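Local coordinates for CDA peptide synthetase I (Streptomyces coelicolor, PDB 5DU9), which forms part of a large peptide synthetase and is modelled here as a condensation domain, with (2S)-2-amino-N-butyl-propanamide bound in a pocket, at residues Thr34-Glu39 / Gly380-Ile385; Leu38-Pro43 / Val373-Pro378; Val271-Ala276 / Arg327-Val332; Leu315-Arg320 / Ser333-Gly338. The protein carries 1 engineered substitution. All coordinates share one frame; numbering follows the deposited sequence.

Overall arrangement
Strand 33-40 follows the first helix of the chain and starts both contact 1 and contact 2. Each closes a loop of more than 320 residues. In contact 1 the strand pairs with strand 379-384. In contact 2 its end packs on residues 373-378, just before that strand. The two contacts touch and share Leu-38 and Glu-39 in the six-stranded sheet. Contacts 3 and 4 are nested inside both loops and close loops of 50 and 12 residues. Their segments alternate along the chain, so they cross. Contact 3 joins helix 267-283 to helix 325-341, and contact 4 sets strand 311-318 on the latter helix. Their centres are 8 Å apart.

Contact 1: Thr34-Glu39 / Gly380-Ile385; sequences TGSCLE and GLMRSI
Cys-37 and Arg-383 bond through both backbone amides, in antiparallel strands 34-39 and 380-384. Cys-37 N donates to Arg-383 O at 2.9 Å, and Arg-383 N returns a bond to Cys-37 O at 2.8 Å. Cys-37 O also receives a CA-H contact from Met-382. Glu-39 and Leu-381 form a second doubly bonded pair. At the other end Ile-385 N meets Gly-35 O at 3.0 Å, from above the carbonyl plane. A water donates to the same Gly-35 O and to Ser-384 OG. Gly-35 O thus accepts from both the amide and the water where the chain turns at Ile-385.

Arg-383 CG lies between its backbone N and carbonyl carbon (chi1 79°), and Cys-37 SG touches this CG at 3.4 Å. SG also sits over one face of the guanidinium. Arg-383 NE reaches Glu-39 OE2 at 3.1 Å, a salt bridge whose hydrogen bond is weak and bent (129°). Arg-383 NH1 is bonded to Gln-119. Ser-36 OG is satisfied by Tyr-170 OH.

This pair is internal to the six-stranded sheet. Strand 149-157 flanks strand 34-39, helix 163-182 packs on Ser-36, Leu-38 and Met-382, and helix 114-126 lies against Arg-383 and Ile-385.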
loop_
_atom_site.group_PDB
_atom_site.type_symbol
_atom_site.label_atom_id
_atom_site.label_comp_id
_atom_site.label_asym_id
_atom_site.label_seq_id
_atom_site.Cartn_x
_atom_site.Cartn_y
_atom_site.Cartn_z
ATOM N N THR A 34 -0.980 -8.823 4.210
ATOM C CA THR A 34 -1.555 -7.501 3.999
ATOM C C THR A 34 -2.987 -7.652 3.523
ATOM O O THR A 34 -3.442 -8.761 3.239
ATOM C CB THR A 34 -0.743 -6.698 2.974
ATOM O OG1 THR A 34 -0.625 -7.454 1.765
ATOM C CG2 THR A 34 0.642 -6.410 3.510
ATOM N N GLY A 35 -3.711 -6.546 3.441
ATOM C CA GLY A 35 -5.085 -6.636 3.002
ATOM C C GLY A 35 -5.777 -5.316 2.774
ATOM O O GLY A 35 -5.312 -4.252 3.185
ATOM N N SER A 36 -6.914 -5.409 2.096
ATOM C CA SER A 36 -7.797 -4.275 1.891
ATOM C C SER A 36 -9.199 -4.835 1.782
ATOM O O SER A 36 -9.384 -6.051 1.812
ATOM C CB SER A 36 -7.427 -3.490 0.636
ATOM O OG SER A 36 -7.630 -4.282 -0.523
ATOM N N CYS A 37 -10.185 -3.961 1.645
ATOM C CA CYS A 37 -11.542 -4.419 1.400
ATOM C C CYS A 37 -12.316 -3.401 0.581
ATOM O O CYS A 37 -11.872 -2.266 0.422
ATOM C CB CYS A 37 -12.269 -4.699 2.718
ATOM S SG CYS A 37 -12.573 -3.245 3.747
ATOM N N LEU A 38 -13.452 -3.837 0.042
ATOM C CA LEU A 38 -14.402 -2.954 -0.621
ATOM C C LEU A 38 -15.658 -2.840 0.221
ATOM O O LEU A 38 -16.254 -3.851 0.588
ATOM C CB LEU A 38 -14.785 -3.473 -2.011
ATOM C CG LEU A 38 -13.739 -3.552 -3.119
ATOM C CD1 LEU A 38 -14.392 -4.112 -4.370
ATOM C CD2 LEU A 38 -13.112 -2.195 -3.402
ATOM N N GLU A 39 -16.053 -1.611 0.530
ATOM C CA GLU A 39 -17.341 -1.363 1.149
ATOM C C GLU A 39 -18.357 -1.192 0.034
ATOM O O GLU A 39 -18.264 -0.254 -0.756
ATOM C CB GLU A 39 -17.277 -0.134 2.051
ATOM C CG GLU A 39 -16.325 -0.310 3.225
ATOM C CD GLU A 39 -16.201 0.934 4.081
ATOM O OE1 GLU A 39 -16.442 2.044 3.561
ATOM O OE2 GLU A 39 -15.863 0.800 5.276
ATOM N N GLY A 380 -18.453 -0.330 -5.070
ATOM C CA GLY A 380 -17.492 -0.667 -4.033
ATOM C C GLY A 380 -16.429 0.393 -3.827
ATOM O O GLY A 380 -15.740 0.793 -4.770
ATOM N N LEU A 381 -16.290 0.841 -2.582
ATOM C CA LEU A 381 -15.265 1.808 -2.204
ATOM C C LEU A 381 -14.151 1.114 -1.430
ATOM O O LEU A 381 -14.398 0.462 -0.418
ATOM C CB LEU A 381 -15.870 2.934 -1.367
ATOM C CG LEU A 381 -16.998 3.728 -2.028
ATOM C CD1 LEU A 381 -17.513 4.803 -1.084
ATOM C CD2 LEU A 381 -16.539 4.346 -3.344
ATOM N N MET A 382 -12.922 1.258 -1.909
ATOM C CA MET A 382 -11.797 0.542 -1.321
ATOM C C MET A 382 -11.339 1.198 -0.024
ATOM O O MET A 382 -11.315 2.423 0.088
ATOM C CB MET A 382 -10.633 0.480 -2.314
ATOM C CG MET A 382 -9.424 -0.308 -1.817
ATOM S SD MET A 382 -8.217 -0.582 -3.131
ATOM C CE MET A 382 -6.783 -1.070 -2.173
ATOM N N ARG A 383 -10.991 0.377 0.961
ATOM C CA ARG A 383 -10.285 0.880 2.129
ATOM C C ARG A 383 -9.209 -0.107 2.552
ATOM O O ARG A 383 -9.337 -1.323 2.382
ATOM C CB ARG A 383 -11.246 1.181 3.288
ATOM C CG ARG A 383 -11.743 0.002 4.109
ATOM C CD ARG A 383 -12.378 0.515 5.399
ATOM N NE ARG A 383 -13.161 -0.500 6.105
ATOM C CZ ARG A 383 -12.754 -1.174 7.181
ATOM N NH1 ARG A 383 -11.555 -0.961 7.712
ATOM N NH2 ARG A 383 -13.559 -2.070 7.733
ATOM N N SER A 384 -8.134 0.448 3.087
ATOM C CA SER A 384 -6.975 -0.333 3.484
ATOM C C SER A 384 -7.246 -1.061 4.796
ATOM O O SER A 384 -7.930 -0.535 5.674
ATOM C CB SER A 384 -5.754 0.583 3.612
ATOM O OG SER A 384 -4.594 -0.148 3.956
ATOM N N ILE A 385 -6.730 -2.280 4.917
ATOM C CA ILE A 385 -6.820 -3.034 6.167
ATOM C C ILE A 385 -5.443 -3.089 6.814
ATOM O O ILE A 385 -5.297 -2.823 8.006
ATOM C CB ILE A 385 -7.364 -4.466 5.941
ATOM C CG1 ILE A 385 -8.819 -4.418 5.460
ATOM C CG2 ILE A 385 -7.259 -5.302 7.213
ATOM C CD1 ILE A 385 -9.802 -3.794 6.447
HETATM O O HOH W 1 -3.785 -1.973 2.101
#

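Contact 2: Leu38-Pro43 / Val373-Pro378; sequences LEIDGP and VDFGGP
Asp-41 and Gly-377 are bridged by a water, the one polar link between two segments that otherwise meet mainly through apolar groups. The water donates to Asp-41 OD2 at 2.6 Å and to Gly-377 O at 3.0 Å. The other carboxylate oxygen, Asp-41 OD1, accepts from Val-379 N and lies 3.4 Å from Pro-378 CA. Asp-41 CG lies between its backbone N and carbonyl carbon (chi1 65°). The bond from Val-379 N holds OD1 at the start of strand 379-384.

Phe-375 and Pro-378 take most of the apolar contacts from the other segment. Leu-38 CD1 comes to the ring edge, in the ring plane, 3.8 Å from Phe-375 CZ. Ile-40 runs at about a right angle to the Phe-375 side chain, with its CD1 3.9 Å from Phe-375 CE2. The other branch of Ile-40 goes to the proline: CG2 is 3.8 Å from Pro-378 CB. Pro-378 CG in turn touches Pro-43 O at 3.4 Å. Leu-38 CD2 ends on Val-373 CG2.

The 373-378 segment is a tight loop. Asp-374 OD1 accepts from Gly-376 N at 3.0 Å in an Asx turn, and the donor stands well above the carboxylate plane. Phe-375 N bonds to Pro-378 O. The backbone angles of Gly-377 (phi 133°) call for glycine.

This loop links strand 373-374, outermost in the sheet, to strand 379-384. Helix 163-182 packs on Leu-38, Val-373 and Phe-375. Strand 149-157 lies against Ile-40, and Leu-44 meets both Phe-375 and Pro-378.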
loop_
_atom_site.group_PDB
_atom_site.type_symbol
_atom_site.label_atom_id
_atom_site.label_comp_id
_atom_site.label_asym_id
_atom_site.label_seq_id
_atom_site.Cartn_x
_atom_site.Cartn_y
_atom_site.Cartn_z
ATOM N N LEU A 38 -13.452 -3.837 0.042
ATOM C CA LEU A 38 -14.402 -2.954 -0.621
ATOM C C LEU A 38 -15.658 -2.840 0.221
ATOM O O LEU A 38 -16.254 -3.851 0.588
ATOM C CB LEU A 38 -14.785 -3.473 -2.011
ATOM C CG LEU A 38 -13.739 -3.552 -3.119
ATOM C CD1 LEU A 38 -14.392 -4.112 -4.370
ATOM C CD2 LEU A 38 -13.112 -2.195 -3.402
ATOM N N GLU A 39 -16.053 -1.611 0.530
ATOM C CA GLU A 39 -17.341 -1.363 1.149
ATOM C C GLU A 39 -18.357 -1.192 0.034
ATOM O O GLU A 39 -18.264 -0.254 -0.756
ATOM C CB GLU A 39 -17.277 -0.134 2.051
ATOM C CG GLU A 39 -16.325 -0.310 3.225
ATOM C CD GLU A 39 -16.201 0.934 4.081
ATOM O OE1 GLU A 39 -16.442 2.044 3.561
ATOM O OE2 GLU A 39 -15.863 0.800 5.276
ATOM N N ILE A 40 -19.317 -2.110 -0.031
ATOM C CA ILE A 40 -20.233 -2.202 -1.161
ATOM C C ILE A 40 -21.651 -1.860 -0.704
ATOM O O ILE A 40 -22.138 -2.401 0.286
ATOM C CB ILE A 40 -20.167 -3.609 -1.797
ATOM C CG1 ILE A 40 -18.746 -3.869 -2.314
ATOM C CG2 ILE A 40 -21.168 -3.745 -2.934
ATOM C CD1 ILE A 40 -18.383 -5.331 -2.454
ATOM N N ASP A 41 -22.301 -0.956 -1.434
ATOM C CA ASP A 41 -23.516 -0.305 -0.950
ATOM C C ASP A 41 -24.813 -1.002 -1.360
ATOM O O ASP A 41 -25.898 -0.465 -1.142
ATOM C CB ASP A 41 -23.545 1.152 -1.434
ATOM C CG ASP A 41 -23.650 1.273 -2.948
ATOM O OD1 ASP A 41 -23.547 0.245 -3.649
ATOM O OD2 ASP A 41 -23.830 2.408 -3.438
ATOM N N GLY A 42 -24.706 -2.190 -1.947
ATOM C CA GLY A 42 -25.886 -2.923 -2.379
ATOM C C GLY A 42 -25.640 -4.416 -2.460
ATOM O O GLY A 42 -24.491 -4.859 -2.406
ATOM N N PRO A 43 -26.720 -5.200 -2.601
ATOM C CA PRO A 43 -26.622 -6.663 -2.568
ATOM C C PRO A 43 -25.855 -7.269 -3.743
ATOM O O PRO A 43 -25.999 -6.826 -4.885
ATOM C CB PRO A 43 -28.088 -7.115 -2.591
ATOM C CG PRO A 43 -28.835 -5.980 -3.184
ATOM C CD PRO A 43 -28.111 -4.742 -2.757
ATOM N N VAL A 373 -15.682 0.895 -7.576
ATOM C CA VAL A 373 -15.779 -0.357 -8.312
ATOM C C VAL A 373 -17.239 -0.677 -8.616
ATOM O O VAL A 373 -18.065 -0.765 -7.710
ATOM C CB VAL A 373 -15.124 -1.513 -7.517
ATOM C CG1 VAL A 373 -15.299 -2.841 -8.230
ATOM C CG2 VAL A 373 -13.645 -1.227 -7.302
ATOM N N ASP A 374 -17.548 -0.859 -9.897
ATOM C CA ASP A 374 -18.930 -1.004 -10.346
ATOM C C ASP A 374 -19.335 -2.467 -10.510
ATOM O O ASP A 374 -18.865 -3.155 -11.415
ATOM C CB ASP A 374 -19.129 -0.260 -11.670
ATOM C CG ASP A 374 -20.574 -0.264 -12.137
ATOM O OD1 ASP A 374 -21.477 -0.475 -11.300
ATOM O OD2 ASP A 374 -20.806 -0.051 -13.346
ATOM N N PHE A 375 -20.224 -2.934 -9.637
ATOM C CA PHE A 375 -20.710 -4.307 -9.701
ATOM C C PHE A 375 -22.041 -4.396 -10.450
ATOM O O PHE A 375 -22.777 -5.373 -10.312
ATOM C CB PHE A 375 -20.852 -4.884 -8.290
ATOM C CG PHE A 375 -19.538 -5.192 -7.636
ATOM C CD1 PHE A 375 -18.896 -6.393 -7.883
ATOM C CD2 PHE A 375 -18.942 -4.281 -6.779
ATOM C CE1 PHE A 375 -17.680 -6.683 -7.286
ATOM C CE2 PHE A 375 -17.727 -4.564 -6.181
ATOM C CZ PHE A 375 -17.098 -5.769 -6.437
ATOM N N GLY A 376 -22.340 -3.373 -11.246
ATOM C CA GLY A 376 -23.548 -3.358 -12.054
ATOM C C GLY A 376 -24.746 -2.871 -11.266
ATOM O O GLY A 376 -25.830 -3.454 -11.331
ATOM N N GLY A 377 -24.545 -1.786 -10.524
ATOM C CA GLY A 377 -25.555 -1.247 -9.633
ATOM C C GLY A 377 -24.908 -0.945 -8.297
ATOM O O GLY A 377 -24.656 0.217 -7.975
ATOM N N PRO A 378 -24.622 -1.996 -7.510
ATOM C CA PRO A 378 -23.817 -1.815 -6.300
ATOM C C PRO A 378 -22.439 -1.263 -6.637
ATOM O O PRO A 378 -21.864 -1.638 -7.659
ATOM C CB PRO A 378 -23.714 -3.229 -5.721
ATOM C CG PRO A 378 -24.842 -3.979 -6.320
ATOM C CD PRO A 378 -25.045 -3.395 -7.682
HETATM O O HOH W 2 -24.652 2.432 -5.895
#

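Contact 3: Val271-Ala276 / Arg327-Val332; sequences VIAGVA and RVVETV
Ala-273 faces Val-328, Val-329 and Val-332 where two helices cross in a buried contact. This is apolar helix-helix packing between helix 267-283 and helix 325-341. The axes of the two short segments approach to 8.7 Å, at 110° between their N-to-C directions. The CA atoms of Ala-273 and Val-329 are only 5.2 Å apart. A methyl group at position 273 is small enough for this close crossing.

Val-332 shows how the surfaces fit. Its CB points toward the other helix and carries two methyls that go to different residues. CG1 is anti to the backbone N (chi1 166°) and reaches Ile-272, 3.8 Å from its CG2. CG2 is turned to Ala-273, 3.7 Å from its CA and 3.8 Å from its CB. Val-332 thus bridges two consecutive residues of helix 267-283.

Ala-273 CB sits against this valine. It also touches Val-329 CG2 at 3.7 Å, so it lies among methyls from three valines within about one turn of helix.

Both helices pack against strand 311-318: Leu-317 touches Ala-276 and Val-332, and Leu-315 touches Ile-272. Ile-272 and Val-275 also pack on Val-364 of strand 363-366. At the Val-328 end, CG1 rests 3.8 Å from Ala-273 O and 4.0 Å from Ala-273 CB.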
loop_
_atom_site.group_PDB
_atom_site.type_symbol
_atom_site.label_atom_id
_atom_site.label_comp_id
_atom_site.label_asym_id
_atom_site.label_seq_id
_atom_site.Cartn_x
_atom_site.Cartn_y
_atom_site.Cartn_z
ATOM N N VAL A 271 0.209 16.744 1.538
ATOM C CA VAL A 271 0.159 15.833 2.677
ATOM C C VAL A 271 1.565 15.473 3.157
ATOM O O VAL A 271 1.837 15.485 4.356
ATOM C CB VAL A 271 -0.629 14.556 2.323
ATOM C CG1 VAL A 271 -0.545 13.520 3.437
ATOM C CG2 VAL A 271 -2.079 14.905 2.049
ATOM N N ILE A 272 2.454 15.144 2.226
ATOM C CA ILE A 272 3.828 14.821 2.589
ATOM C C ILE A 272 4.470 16.007 3.312
ATOM O O ILE A 272 5.122 15.835 4.343
ATOM C CB ILE A 272 4.655 14.427 1.344
ATOM C CG1 ILE A 272 4.168 13.085 0.807
ATOM C CG2 ILE A 272 6.134 14.322 1.679
ATOM C CD1 ILE A 272 4.652 12.762 -0.600
ATOM N N ALA A 273 4.278 17.209 2.780
ATOM C CA ALA A 273 4.788 18.412 3.437
ATOM C C ALA A 273 4.198 18.561 4.838
ATOM O O ALA A 273 4.886 18.976 5.773
ATOM C CB ALA A 273 4.484 19.645 2.597
ATOM N N GLY A 274 2.923 18.211 4.983
ATOM C CA GLY A 274 2.262 18.256 6.274
ATOM C C GLY A 274 2.889 17.313 7.284
ATOM O O GLY A 274 3.074 17.674 8.443
ATOM N N VAL A 275 3.213 16.098 6.851
ATOM C CA VAL A 275 3.895 15.154 7.727
ATOM C C VAL A 275 5.276 15.694 8.100
ATOM O O VAL A 275 5.670 15.645 9.259
ATOM C CB VAL A 275 4.027 13.757 7.078
ATOM C CG1 VAL A 275 4.797 12.814 7.992
ATOM C CG2 VAL A 275 2.658 13.178 6.777
ATOM N N ALA A 276 6.007 16.221 7.121
ATOM C CA ALA A 276 7.327 16.785 7.386
ATOM C C ALA A 276 7.248 17.919 8.403
ATOM O O ALA A 276 8.049 17.991 9.331
ATOM C CB ALA A 276 7.961 17.279 6.094
ATOM N N ARG A 327 6.606 27.024 1.607
ATOM C CA ARG A 327 8.023 26.781 1.368
ATOM C C ARG A 327 8.373 25.316 1.605
ATOM O O ARG A 327 9.203 24.750 0.898
ATOM C CB ARG A 327 8.895 27.669 2.255
ATOM C CG ARG A 327 10.392 27.501 2.009
ATOM C CD ARG A 327 10.790 27.992 0.619
ATOM N NE ARG A 327 12.220 27.844 0.360
ATOM C CZ ARG A 327 12.792 26.734 -0.100
ATOM N NH1 ARG A 327 12.065 25.652 -0.350
ATOM N NH2 ARG A 327 14.102 26.704 -0.304
ATOM N N VAL A 328 7.750 24.698 2.603
ATOM C CA VAL A 328 7.990 23.282 2.857
ATOM C C VAL A 328 7.456 22.442 1.700
ATOM O O VAL A 328 8.071 21.447 1.318
ATOM C CB VAL A 328 7.350 22.827 4.181
ATOM C CG1 VAL A 328 7.573 21.334 4.406
ATOM C CG2 VAL A 328 7.938 23.620 5.342
ATOM N N VAL A 329 6.314 22.839 1.142
ATOM C CA VAL A 329 5.776 22.161 -0.035
ATOM C C VAL A 329 6.794 22.239 -1.183
ATOM O O VAL A 329 7.017 21.261 -1.889
ATOM C CB VAL A 329 4.413 22.761 -0.466
ATOM C CG1 VAL A 329 3.962 22.202 -1.818
ATOM C CG2 VAL A 329 3.351 22.482 0.592
ATOM N N GLU A 330 7.429 23.394 -1.354
ATOM C CA GLU A 330 8.459 23.539 -2.386
ATOM C C GLU A 330 9.656 22.631 -2.110
ATOM O O GLU A 330 10.228 22.037 -3.028
ATOM C CB GLU A 330 8.916 24.993 -2.484
ATOM C CG GLU A 330 7.864 25.933 -3.039
ATOM C CD GLU A 330 8.275 27.392 -2.958
ATOM O OE1 GLU A 330 9.426 27.671 -2.563
ATOM O OE2 GLU A 330 7.443 28.262 -3.290
ATOM N N THR A 331 10.038 22.532 -0.840
ATOM C CA THR A 331 11.142 21.671 -0.435
ATOM C C THR A 331 10.816 20.219 -0.771
ATOM O O THR A 331 11.661 19.477 -1.276
ATOM C CB THR A 331 11.435 21.829 1.068
ATOM O OG1 THR A 331 11.845 23.176 1.317
ATOM C CG2 THR A 331 12.534 20.874 1.531
ATOM N N VAL A 332 9.578 19.824 -0.504
ATOM C CA VAL A 332 9.117 18.476 -0.825
ATOM C C VAL A 332 9.170 18.236 -2.332
ATOM O O VAL A 332 9.631 17.194 -2.787
ATOM C CB VAL A 332 7.681 18.242 -0.304
ATOM C CG1 VAL A 332 7.052 16.994 -0.919
ATOM C CG2 VAL A 332 7.688 18.136 1.211
#

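Contact 4: Leu315-Arg320 / Ser333-Gly338; sequences LRLAVR and SEAMSG
Leu-315 and Ala-335 meet where strand 315-318 runs roughly antiparallel to helix 333-338, at 152° between N-to-C directions and 8.3 Å between the axes. Ala-335 CB is the central atom. Leu-315 CD1 touches it at 3.5 Å and Leu-317 CD2 at 3.7 Å. The carbonyl oxygen between these two leucines, Arg-316 O, lies 3.8 Å from the same CB.

Leu-315 has CG anti to its backbone N (chi1 -167°). The same CD1 also touches the Met-336 thioether, 3.6 Å from SD. CD2 touches Met-336 SD too, at 3.9 Å, so both methyls bear on the sulfur. The two side chains cross at about a right angle, and the Met-336 chain is bent at both CB-CG and CG-SD.

The CB of Arg-316 points away from the helix, and its guanidinium forms a salt bridge with Asp-223. The two leucines also lie against helix 267-283. Strand 287-294 is hydrogen-bonded to strand 311-318 alongside. This is alpha/beta packing, in which a strand leads through a short connection into a helix that folds back roughly antiparallel to it, over the face of the two-stranded antiparallel sheet that carries Leu-315 and Leu-317.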
loop_
_atom_site.group_PDB
_atom_site.type_symbol
_atom_site.label_atom_id
_atom_site.label_comp_id
_atom_site.label_asym_id
_atom_site.label_seq_id
_atom_site.Cartn_x
_atom_site.Cartn_y
_atom_site.Cartn_z
ATOM N N LEU A 315 12.778 10.210 1.661
ATOM C CA LEU A 315 12.668 11.601 1.264
ATOM C C LEU A 315 13.223 12.462 2.384
ATOM O O LEU A 315 12.641 12.548 3.468
ATOM C CB LEU A 315 11.210 11.954 0.966
ATOM C CG LEU A 315 10.947 13.271 0.239
ATOM C CD1 LEU A 315 11.399 13.186 -1.210
ATOM C CD2 LEU A 315 9.476 13.616 0.321
ATOM N N ARG A 316 14.371 13.079 2.131
ATOM C CA ARG A 316 15.030 13.889 3.134
ATOM C C ARG A 316 14.712 15.354 2.910
ATOM O O ARG A 316 14.876 15.875 1.803
ATOM C CB ARG A 316 16.529 13.656 3.098
ATOM C CG ARG A 316 17.219 14.192 4.306
ATOM C CD ARG A 316 18.637 13.696 4.356
ATOM N NE ARG A 316 19.190 13.831 5.690
ATOM C CZ ARG A 316 20.376 13.366 6.047
ATOM N NH1 ARG A 316 21.137 12.732 5.160
ATOM N NH2 ARG A 316 20.797 13.534 7.290
ATOM N N LEU A 317 14.258 16.004 3.976
ATOM C CA LEU A 317 13.717 17.355 3.908
ATOM C C LEU A 317 14.306 18.204 5.022
ATOM O O LEU A 317 14.270 17.810 6.186
ATOM C CB LEU A 317 12.190 17.326 4.032
ATOM C CG LEU A 317 11.472 16.330 3.122
ATOM C CD1 LEU A 317 10.068 16.031 3.615
ATOM C CD2 LEU A 317 11.438 16.865 1.704
ATOM N N ALA A 318 14.851 19.362 4.664
ATOM C CA ALA A 318 15.304 20.323 5.654
ATOM C C ALA A 318 14.216 21.364 5.866
ATOM O O ALA A 318 13.738 21.965 4.908
ATOM C CB ALA A 318 16.604 20.983 5.218
ATOM N N VAL A 319 13.807 21.545 7.119
ATOM C CA VAL A 319 12.836 22.569 7.477
ATOM C C VAL A 319 13.548 23.595 8.346
ATOM O O VAL A 319 13.816 23.362 9.526
ATOM C CB VAL A 319 11.611 21.982 8.212
ATOM C CG1 VAL A 319 10.589 23.067 8.495
ATOM C CG2 VAL A 319 10.979 20.869 7.388
ATOM N N ARG A 320 13.874 24.730 7.739
ATOM C CA ARG A 320 14.660 25.755 8.401
ATOM C C ARG A 320 13.762 26.717 9.166
ATOM O O ARG A 320 12.568 26.810 8.884
ATOM C CB ARG A 320 15.508 26.514 7.377
ATOM C CG ARG A 320 16.701 25.721 6.861
ATOM C CD ARG A 320 17.385 26.437 5.707
ATOM N NE ARG A 320 18.643 25.800 5.323
ATOM C CZ ARG A 320 18.750 24.788 4.468
ATOM N NH1 ARG A 320 17.674 24.268 3.894
ATOM N NH2 ARG A 320 19.946 24.286 4.189
ATOM N N SER A 333 8.699 19.209 -3.102
ATOM C CA SER A 333 8.699 19.089 -4.556
ATOM C C SER A 333 10.115 18.915 -5.115
ATOM O O SER A 333 10.333 18.101 -6.016
ATOM C CB SER A 333 8.031 20.312 -5.187
ATOM O OG SER A 333 6.636 20.313 -4.941
ATOM N N GLU A 334 11.071 19.670 -4.578
ATOM C CA GLU A 334 12.460 19.587 -5.027
ATOM C C GLU A 334 13.057 18.220 -4.708
ATOM O O GLU A 334 13.725 17.608 -5.546
ATOM C CB GLU A 334 13.300 20.690 -4.384
ATOM C CG GLU A 334 14.773 20.644 -4.765
ATOM C CD GLU A 334 15.543 21.864 -4.294
ATOM O OE1 GLU A 334 16.791 21.835 -4.339
ATOM O OE2 GLU A 334 14.904 22.855 -3.878
ATOM N N ALA A 335 12.807 17.736 -3.496
ATOM C CA ALA A 335 13.326 16.444 -3.078
ATOM C C ALA A 335 12.679 15.307 -3.865
ATOM O O ALA A 335 13.354 14.351 -4.243
ATOM C CB ALA A 335 13.110 16.245 -1.586
ATOM N N MET A 336 11.373 15.407 -4.102
ATOM C CA MET A 336 10.658 14.372 -4.848
ATOM C C MET A 336 11.136 14.304 -6.296
ATOM O O MET A 336 11.182 13.229 -6.890
ATOM C CB MET A 336 9.152 14.619 -4.808
ATOM C CG MET A 336 8.493 14.174 -3.517
ATOM S SD MET A 336 8.515 12.382 -3.292
ATOM C CE MET A 336 7.395 11.844 -4.578
ATOM N N SER A 337 11.494 15.445 -6.870
ATOM C CA SER A 337 12.013 15.445 -8.236
ATOM C C SER A 337 13.233 14.533 -8.334
ATOM O O SER A 337 13.359 13.748 -9.276
ATOM C CB SER A 337 12.361 16.862 -8.686
ATOM O OG SER A 337 11.187 17.644 -8.826
ATOM N N GLY A 338 14.115 14.618 -7.344
ATOM C CA GLY A 338 15.309 13.795 -7.322
ATOM C C GLY A 338 14.994 12.337 -7.044
ATOM O O GLY A 338 15.584 11.437 -7.633
#